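Local coordinates for protein cellobiose 2-epimerase (Spirochaeta thermophila DSM 6192, PDB 5ZIG) that probably catalyses the reversible epimerization of cellobiose to 4-O-beta-D-glucopyranosyl-D-mannose, at residues 144-147 with 148-151. Sequence-based numbering, arbitrary orientation.
Sequences LAWE and TFDL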
loop_
_atom_site.group_PDB
_atom_site.type_symbol
_atom_site.label_atom_id
_atom_site.label_comp_id
_atom_site.label_asym_id
_atom_site.label_seq_id
_atom_site.Cartn_x
_atom_site.Cartn_y
_atom_site.Cartn_z
ATOM N N LEU A 144 13.615 16.189 0.442
ATOM C CA LEU A 144 13.481 15.306 1.594
ATOM C C LEU A 144 13.312 13.853 1.168
ATOM O O LEU A 144 13.858 12.945 1.807
ATOM C CB LEU A 144 12.318 15.761 2.471
ATOM C CG LEU A 144 12.740 16.890 3.415
ATOM C CD1 LEU A 144 11.534 17.624 3.961
ATOM C CD2 LEU A 144 13.553 16.299 4.546
ATOM N N ALA A 145 12.553 13.598 0.111
ATOM C CA ALA A 145 12.457 12.222 -0.365
ATOM C C ALA A 145 13.834 11.700 -0.768
ATOM O O ALA A 145 14.156 10.531 -0.538
ATOM C CB ALA A 145 11.468 12.134 -1.528
ATOM N N TRP A 146 14.675 12.574 -1.323
ATOM C CA TRP A 146 16.005 12.158 -1.773
ATOM C C TRP A 146 16.929 11.876 -0.600
ATOM O O TRP A 146 17.721 10.920 -0.638
ATOM C CB TRP A 146 16.609 13.235 -2.666
ATOM C CG TRP A 146 16.224 13.125 -4.096
ATOM C CD1 TRP A 146 15.672 14.104 -4.875
ATOM C CD2 TRP A 146 16.354 11.973 -4.936
ATOM N NE1 TRP A 146 15.460 13.634 -6.152
ATOM C CE2 TRP A 146 15.868 12.327 -6.212
ATOM C CE3 TRP A 146 16.835 10.675 -4.735
ATOM C CZ2 TRP A 146 15.860 11.440 -7.269
ATOM C CZ3 TRP A 146 16.825 9.801 -5.790
ATOM C CH2 TRP A 146 16.339 10.185 -7.038
ATOM N N GLU A 147 16.857 12.713 0.442
ATOM C CA GLU A 147 17.604 12.452 1.665
ATOM C C GLU A 147 17.226 11.102 2.260
ATOM O O GLU A 147 18.089 10.339 2.704
ATOM C CB GLU A 147 17.339 13.571 2.677
ATOM C CG GLU A 147 18.274 13.579 3.899
ATOM C CD GLU A 147 17.876 14.619 4.934
ATOM O OE1 GLU A 147 16.722 14.611 5.421
ATOM O OE2 GLU A 147 18.719 15.473 5.249
ATOM N N THR A 148 15.931 10.783 2.276
ATOM C CA THR A 148 15.486 9.545 2.903
ATOM C C THR A 148 15.896 8.327 2.075
ATOM O O THR A 148 16.393 7.336 2.628
ATOM C CB THR A 148 13.959 9.603 3.109
ATOM O OG1 THR A 148 13.595 10.889 3.649
ATOM C CG2 THR A 148 13.488 8.511 4.046
ATOM N N PHE A 149 15.665 8.387 0.752
ATOM C CA PHE A 149 16.231 7.401 -0.182
ATOM C C PHE A 149 17.709 7.148 0.112
ATOM O O PHE A 149 18.148 5.999 0.239
ATOM C CB PHE A 149 16.064 7.912 -1.616
ATOM C CG PHE A 149 16.709 7.037 -2.679
ATOM C CD1 PHE A 149 16.105 5.853 -3.102
ATOM C CD2 PHE A 149 17.927 7.390 -3.232
ATOM C CE1 PHE A 149 16.688 5.058 -4.099
ATOM C CE2 PHE A 149 18.525 6.592 -4.221
ATOM C CZ PHE A 149 17.896 5.427 -4.657
ATOM N N ASP A 150 18.492 8.222 0.242
ATOM C CA ASP A 150 19.922 8.043 0.490
ATOM C C ASP A 150 20.161 7.263 1.771
ATOM O O ASP A 150 21.089 6.448 1.837
ATOM C CB ASP A 150 20.632 9.398 0.531
ATOM C CG ASP A 150 20.937 9.921 -0.856
ATOM O OD1 ASP A 150 20.877 9.108 -1.804
ATOM O OD2 ASP A 150 21.221 11.131 -1.005
ATOM N N LEU A 151 19.312 7.467 2.790
ATOM C CA LEU A 151 19.488 6.733 4.043
ATOM C C LEU A 151 19.140 5.267 3.863
ATOM O O LEU A 151 19.846 4.381 4.369
ATOM C CB LEU A 151 18.618 7.332 5.146
ATOM C CG LEU A 151 19.042 8.631 5.828
ATOM C CD1 LEU A 151 17.906 9.102 6.726
ATOM C CD2 LEU A 151 20.336 8.440 6.623
HETATM O O HOH W 1 15.350 12.233 5.558
#
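Thr148 and Leu144, one helical turn apart, share two hydrogen bonds on a single acceptor. Leu144 O takes the backbone N-H of Thr148 at 3.0 Å from N and the Thr148 hydroxyl at 2.8 Å from OG1, the two donors arriving from opposite faces of the carbonyl plane. The hydroxyl can fold back because OG1 sits beside its own backbone N, anti to the carbonyl carbon (chi1 -45°). Having donated to Leu144 O, OG1 also accepts: a water lies 2.9 Å from Thr148 OG1 and gives its other hydrogen to Glu147 OE1, 2.7 Å away, so the water donates at both ends. Glu147 OE1 is further bonded by Tyr95, and Glu147 OE2 forms a salt bridge with Arg100, which together fix the carboxylate beyond its extended chain. A valine in place of Thr148 would probably take from Leu144 O its hydroxyl donor and from the water its acceptor on this side chain, leaving the Glu147 OE1 half of the bridge.

The main-chain acceptors that follow are each matched by the N-H four residues on. The straightest bond runs from Phe149 N to Ala145 O (N-H...O angle 171°); Asp150 N to Trp146 O and Leu151 N to Glu147 O continue the pattern.

Trp146 and Phe149 point the same way, side by side. The six-membered ring of Trp146 turns its edge toward the Phe149 face in an offset edge-to-face pair, planes at 84° and CZ3 of Trp146 3.7 Å from CD2 of Phe149. The side chain of Leu204 of helix 191-208 touches those of both, while Thr148 packs on Val126 of helix 119-136. The main-chain bonds are those of a continuous alpha-helix, the threonine hydroxyl a familiar addition, here in helix 139-156 of the family's (alpha/alpha)6 barrel.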